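Local structure of cytosol aminopeptidase (Coxiella burnetii, 3IJ3) at residues S381-L386 against L397-L402; E345-D350 against D441-A446. The protein probably acts as a manganese-dependent leucyl-type aminopeptidase of the M17 family, removing residues from the amino termini of peptides. One frame throughout, in Å; residues are numbered along the deposited sequence. Where two conformers were deposited one is given.

Contact 1 (S381-L386 against L397-L402)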
loop_
_atom_site.group_PDB
_atom_site.type_symbol
_atom_site.label_atom_id
_atom_site.label_comp_id
_atom_site.label_asym_id
_atom_site.label_seq_id
_atom_site.Cartn_x
_atom_site.Cartn_y
_atom_site.Cartn_z
ATOM N N SER A 381 -11.978 42.891 -0.443
ATOM C CA SER A 381 -11.049 44.014 -0.573
ATOM C C SER A 381 -9.665 43.645 -0.080
ATOM O O SER A 381 -8.650 43.993 -0.711
ATOM C CB SER A 381 -11.581 45.243 0.145
ATOM O OG SER A 381 -12.809 45.662 -0.425
ATOM N N LEU A 382 -9.611 42.929 1.041
ATOM C CA LEU A 382 -8.338 42.470 1.589
ATOM C C LEU A 382 -7.642 41.527 0.625
ATOM O O LEU A 382 -6.432 41.663 0.346
ATOM C CB LEU A 382 -8.564 41.780 2.932
ATOM C CG LEU A 382 -7.355 41.160 3.632
ATOM C CD1 LEU A 382 -6.239 42.233 3.864
ATOM C CD2 LEU A 382 -7.861 40.534 4.945
ATOM N N ALA A 383 -8.379 40.536 0.129
ATOM C CA ALA A 383 -7.784 39.586 -0.809
ATOM C C ALA A 383 -7.222 40.304 -2.069
ATOM O O ALA A 383 -6.098 40.048 -2.495
ATOM C CB ALA A 383 -8.788 38.523 -1.208
ATOM N N GLN A 384 -8.010 41.196 -2.654
ATOM C CA GLN A 384 -7.586 41.907 -3.860
ATOM C C GLN A 384 -6.355 42.770 -3.599
ATOM O O GLN A 384 -5.453 42.823 -4.430
ATOM C CB GLN A 384 -8.728 42.754 -4.426
ATOM C CG GLN A 384 -9.960 41.942 -4.887
ATOM C CD GLN A 384 -9.672 41.005 -6.033
ATOM O OE1 GLN A 384 -10.358 39.990 -6.197
ATOM N NE2 GLN A 384 -8.659 41.326 -6.833
ATOM N N ALA A 385 -6.304 43.412 -2.430
ATOM C CA ALA A 385 -5.168 44.276 -2.080
ATOM C C ALA A 385 -3.885 43.445 -1.927
ATOM O O ALA A 385 -2.799 43.863 -2.339
ATOM C CB ALA A 385 -5.478 45.078 -0.800
ATOM N N LEU A 386 -4.026 42.244 -1.369
ATOM C CA LEU A 386 -2.869 41.339 -1.198
ATOM C C LEU A 386 -2.420 40.802 -2.560
ATOM O O LEU A 386 -1.207 40.630 -2.801
ATOM C CB LEU A 386 -3.193 40.213 -0.214
ATOM C CG LEU A 386 -3.234 40.623 1.266
ATOM C CD1 LEU A 386 -3.983 39.625 2.195
ATOM C CD2 LEU A 386 -1.817 40.887 1.744
ATOM N N LEU A 397 1.556 34.718 -4.859
ATOM C CA LEU A 397 0.505 34.167 -4.045
ATOM C C LEU A 397 -0.712 33.996 -4.950
ATOM O O LEU A 397 -0.791 34.619 -6.023
ATOM C CB LEU A 397 0.229 35.031 -2.817
ATOM C CG LEU A 397 -0.306 36.422 -2.889
ATOM C CD1 LEU A 397 -1.825 36.369 -3.023
ATOM C CD2 LEU A 397 0.080 37.223 -1.620
ATOM N N TRP A 398 -1.640 33.142 -4.528
ATOM C CA TRP A 398 -2.829 32.895 -5.317
ATOM C C TRP A 398 -3.988 32.657 -4.388
ATOM O O TRP A 398 -3.888 31.876 -3.453
ATOM C CB TRP A 398 -2.627 31.682 -6.251
ATOM C CG TRP A 398 -3.698 31.583 -7.307
ATOM C CD1 TRP A 398 -4.866 30.829 -7.265
ATOM C CD2 TRP A 398 -3.741 32.308 -8.522
ATOM N NE1 TRP A 398 -5.593 31.058 -8.389
ATOM C CE2 TRP A 398 -4.935 31.956 -9.181
ATOM C CE3 TRP A 398 -2.880 33.233 -9.132
ATOM C CZ2 TRP A 398 -5.275 32.469 -10.428
ATOM C CZ3 TRP A 398 -3.232 33.755 -10.367
ATOM C CH2 TRP A 398 -4.416 33.371 -10.999
ATOM N N ARG A 399 -5.125 33.273 -4.695
ATOM C CA ARG A 399 -6.292 33.124 -3.828
ATOM C C ARG A 399 -7.057 31.816 -4.092
ATOM O O ARG A 399 -7.293 31.439 -5.265
ATOM C CB ARG A 399 -7.247 34.292 -4.025
ATOM C CG ARG A 399 -8.337 34.363 -2.945
ATOM C CD ARG A 399 -9.411 35.412 -3.240
ATOM N NE ARG A 399 -10.283 35.607 -2.086
ATOM C CZ ARG A 399 -11.302 36.463 -2.067
ATOM N NH1 ARG A 399 -11.577 37.194 -3.134
ATOM N NH2 ARG A 399 -12.048 36.581 -0.971
ATOM N N LEU A 400 -7.428 31.146 -2.998
ATOM C CA LEU A 400 -8.298 29.970 -3.029
ATOM C C LEU A 400 -9.568 30.375 -2.271
ATOM O O LEU A 400 -9.537 31.280 -1.445
ATOM C CB LEU A 400 -7.633 28.727 -2.446
ATOM C CG LEU A 400 -6.481 28.152 -3.291
ATOM C CD1 LEU A 400 -5.913 26.892 -2.574
ATOM C CD2 LEU A 400 -6.906 27.806 -4.699
ATOM N N PRO A 401 -10.680 29.691 -2.538
ATOM C CA PRO A 401 -11.951 30.119 -1.962
ATOM C C PRO A 401 -12.395 29.530 -0.638
ATOM O O PRO A 401 -12.130 28.352 -0.341
ATOM C CB PRO A 401 -12.949 29.651 -3.034
ATOM C CG PRO A 401 -12.341 28.338 -3.509
ATOM C CD PRO A 401 -10.858 28.609 -3.542
ATOM N N LEU A 402 -13.103 30.344 0.147
ATOM C CA LEU A 402 -13.770 29.863 1.358
ATOM C C LEU A 402 -15.153 29.446 0.813
ATOM O O LEU A 402 -16.156 30.180 0.952
ATOM C CB LEU A 402 -13.826 30.956 2.430
ATOM C CG LEU A 402 -12.525 31.319 3.118
ATOM C CD1 LEU A 402 -12.602 32.657 3.852
ATOM C CD2 LEU A 402 -12.079 30.209 4.067
HETATM O O HOH W 1 -10.165 37.446 -5.749
HETATM O O HOH W 2 -12.703 39.574 -4.990
#
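Ala383 lies on the guanidinium of Arg399 within a beta-alpha-beta unit of the catalytic domain, in which strand 374-377 leads through helix 380-393 into the parallel strand 398-399. One turn of that helix, from Ala383 to Leu386, faces strand 398-399 and the residue before it, and the CA atoms of Ala383 and Arg399 are 7.3 Å apart. Arg399 can be followed outward from CB. Its CG stands anti to the backbone N (chi1 -168°), and the chain then runs extended to NE, which carries the charged group along the helix. CD is the first atom to reach Ala383, 3.8 Å from its CB. NE and CZ come next, and the methyl sits over the centre of the guanidinium, with Ala383 CB 3.4 Å from Arg399 CZ. One flat face therefore rests on a small apolar group while the N-H groups remain available for polar bonds. NH2 makes a salt bridge to Asp380 and a hydrogen bond to Ala377 O, which tie Arg399 both to the end of strand 374-377 and to the first residue of helix 380-393. At the other end of the contact, Leu397 CD2 approaches Leu386 O at 3.8 Å, and Leu397 also packs on Ile387. In one conformer of Gln384, water 1 would link its OE1 to the arginine; that water lies in the guanidinium plane, accepting from Arg399 NH1 at 3.0 Å.

Contact 2 (E345-D350 against D441-A446)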
loop_
_atom_site.group_PDB
_atom_site.type_symbol
_atom_site.label_atom_id
_atom_site.label_comp_id
_atom_site.label_asym_id
_atom_site.label_seq_id
_atom_site.Cartn_x
_atom_site.Cartn_y
_atom_site.Cartn_z
ATOM N N GLU A 345 -8.650 33.869 20.487
ATOM C CA GLU A 345 -8.046 34.905 21.331
ATOM C C GLU A 345 -7.876 36.223 20.568
ATOM O O GLU A 345 -8.206 37.300 21.084
ATOM C CB GLU A 345 -6.699 34.427 21.858
ATOM C CG GLU A 345 -5.936 35.463 22.688
ATOM C CD GLU A 345 -6.593 35.833 24.010
ATOM O OE1 GLU A 345 -7.669 35.306 24.370
ATOM O OE2 GLU A 345 -6.009 36.689 24.716
ATOM N N ALA A 346 -7.369 36.146 19.339
ATOM C CA ALA A 346 -7.151 37.328 18.516
ATOM C C ALA A 346 -8.443 38.125 18.290
ATOM O O ALA A 346 -8.441 39.356 18.344
ATOM C CB ALA A 346 -6.553 36.919 17.146
ATOM N N VAL A 347 -9.536 37.427 18.024
ATOM C CA VAL A 347 -10.805 38.095 17.699
ATOM C C VAL A 347 -11.429 38.879 18.864
ATOM O O VAL A 347 -12.175 39.823 18.634
ATOM C CB VAL A 347 -11.873 37.122 17.099
ATOM C CG1 VAL A 347 -11.415 36.570 15.750
ATOM C CG2 VAL A 347 -12.228 36.050 18.070
ATOM N N LYS A 348 -11.127 38.489 20.101
ATOM C CA LYS A 348 -11.678 39.161 21.281
ATOM C C LYS A 348 -11.404 40.661 21.317
ATOM O O LYS A 348 -12.190 41.416 21.875
ATOM C CB LYS A 348 -11.147 38.528 22.570
ATOM C CG LYS A 348 -11.658 37.124 22.849
ATOM C CD LYS A 348 -11.089 36.601 24.168
ATOM C CE LYS A 348 -11.538 35.172 24.462
ATOM N NZ LYS A 348 -13.005 35.041 24.762
ATOM N N GLU A 349 -10.299 41.092 20.722
ATOM C CA GLU A 349 -9.931 42.513 20.690
ATOM C C GLU A 349 -10.538 43.295 19.519
ATOM O O GLU A 349 -10.281 44.499 19.388
ATOM C CB GLU A 349 -8.400 42.645 20.601
ATOM C CG GLU A 349 -7.662 42.129 21.807
ATOM C CD GLU A 349 -6.169 42.375 21.740
ATOM O OE1 GLU A 349 -5.558 42.092 20.680
ATOM O OE2 GLU A 349 -5.596 42.804 22.777
ATOM N N ASP A 350 -11.309 42.629 18.655
ATOM C CA ASP A 350 -11.890 43.268 17.470
ATOM C C ASP A 350 -10.787 44.042 16.698
ATOM O O ASP A 350 -10.888 45.256 16.466
ATOM C CB ASP A 350 -13.041 44.213 17.842
ATOM C CG ASP A 350 -13.828 44.667 16.626
ATOM O OD1 ASP A 350 -13.809 43.943 15.602
ATOM O OD2 ASP A 350 -14.455 45.746 16.685
ATOM N N ASP A 441 -17.008 37.239 10.188
ATOM C CA ASP A 441 -16.896 37.863 8.864
ATOM C C ASP A 441 -16.673 39.373 8.986
ATOM O O ASP A 441 -16.241 40.017 8.012
ATOM C CB ASP A 441 -18.158 37.637 8.016
ATOM C CG ASP A 441 -18.269 36.224 7.468
ATOM O OD1 ASP A 441 -17.267 35.479 7.438
ATOM O OD2 ASP A 441 -19.388 35.877 7.042
ATOM N N GLN A 442 -16.963 39.947 10.159
ATOM C CA GLN A 442 -16.783 41.397 10.379
ATOM C C GLN A 442 -15.352 41.832 10.698
ATOM O O GLN A 442 -15.073 43.037 10.794
ATOM C CB GLN A 442 -17.726 41.914 11.485
ATOM C CG GLN A 442 -19.204 41.537 11.245
ATOM C CD GLN A 442 -19.695 41.894 9.847
ATOM O OE1 GLN A 442 -20.376 41.091 9.197
ATOM N NE2 GLN A 442 -19.313 43.079 9.356
ATOM N N ILE A 443 -14.459 40.868 10.914
ATOM C CA ILE A 443 -13.057 41.152 11.192
ATOM C C ILE A 443 -12.254 40.755 9.949
ATOM O O ILE A 443 -12.244 39.586 9.594
ATOM C CB ILE A 443 -12.559 40.336 12.407
ATOM C CG1 ILE A 443 -13.351 40.704 13.665
ATOM C CG2 ILE A 443 -11.059 40.554 12.638
ATOM C CD1 ILE A 443 -13.116 39.741 14.857
ATOM N N PRO A 444 -11.566 41.712 9.304
ATOM C CA PRO A 444 -10.783 41.357 8.095
ATOM C C PRO A 444 -9.713 40.334 8.455
ATOM O O PRO A 444 -8.913 40.562 9.367
ATOM C CB PRO A 444 -10.179 42.698 7.665
ATOM C CG PRO A 444 -11.089 43.694 8.220
ATOM C CD PRO A 444 -11.525 43.163 9.543
ATOM N N TRP A 445 -9.736 39.204 7.763
ATOM C CA TRP A 445 -8.830 38.076 8.062
ATOM C C TRP A 445 -8.281 37.408 6.808
ATOM O O TRP A 445 -9.043 37.054 5.891
ATOM C CB TRP A 445 -9.608 37.059 8.935
ATOM C CG TRP A 445 -8.987 35.704 9.039
ATOM C CD1 TRP A 445 -7.772 35.378 9.592
ATOM C CD2 TRP A 445 -9.573 34.467 8.601
ATOM N NE1 TRP A 445 -7.554 34.003 9.493
ATOM C CE2 TRP A 445 -8.651 33.430 8.895
ATOM C CE3 TRP A 445 -10.785 34.134 7.980
ATOM C CZ2 TRP A 445 -8.906 32.091 8.587
ATOM C CZ3 TRP A 445 -11.026 32.768 7.662
ATOM C CH2 TRP A 445 -10.079 31.786 7.969
ATOM N N ALA A 446 -6.957 37.217 6.780
ATOM C CA ALA A 446 -6.278 36.546 5.691
ATOM C C ALA A 446 -5.526 35.354 6.292
ATOM O O ALA A 446 -4.908 35.474 7.362
ATOM C CB ALA A 446 -5.273 37.489 4.953
HETATM O O HOH W 3 -15.369 44.445 13.501
#
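The type I turn from Val347 to Asp350, closed by a 2.9 Å bond from Asp350 N to Val347 O, brings Asp350 opposite Ile443, with their CA atoms 6.7 Å apart. Asp350 leaves helical geometry with a positive phi of 49°, so the chain changes course beyond helix 335-347. Ile443 supplies most of the meeting surface on its side. Its CG1 lies anti to the carbonyl carbon (chi1 -61°), and the branch extends to place CD1 against Val347, 3.7 Å from Val347 CB. The same methyl group meets Val347 CG1, and the two side chains cross at about a right angle, an apolar contact between the end methyl of one and the branch point of the other. Further along the turn, the side chain of Asp350 crosses that of Ile443 at a slant, touching it with OD1, 3.8 Å from Ile443 CG1. This is a van der Waals approach with no direct hydrogen bond. Water 3 lies 2.7 Å from Asp350 OD1 and 3.1 Å from Gln442 O, within hydrogen-bonding distance of both, at the polar margin of the apolar pair. Val347 and Ile443 also both pack on Ile354 of strand 353-359. The contact thus joins the end of helix 335-347 to the loop entering strand 445-454, which runs parallel to strand 353-359, while Asn378 hydrogen-bonds Ile443 O and Trp445 N.

Both contacts belong to the catalytic domain and reach the same mixed sheet, with centres about 17 Å apart. Contact 1 is largely buried and joins a helix to a strand close in sequence; contact 2 is partly buried and brings together segments separated by 90 residues. The first sets an arginine face on a methyl group, its charge being met by an aspartate outside the two segments, whereas the second is a small aliphatic pair bordered by a carboxylate. They meet directly along strand 445-454: Leu382 CD2 lies 3.6 Å from Trp445 N, and Leu386 CD1 3.7 Å from Ala446 CB. Contact 1 also borders a second subunit through Trp398; contact 2 touches no other chain.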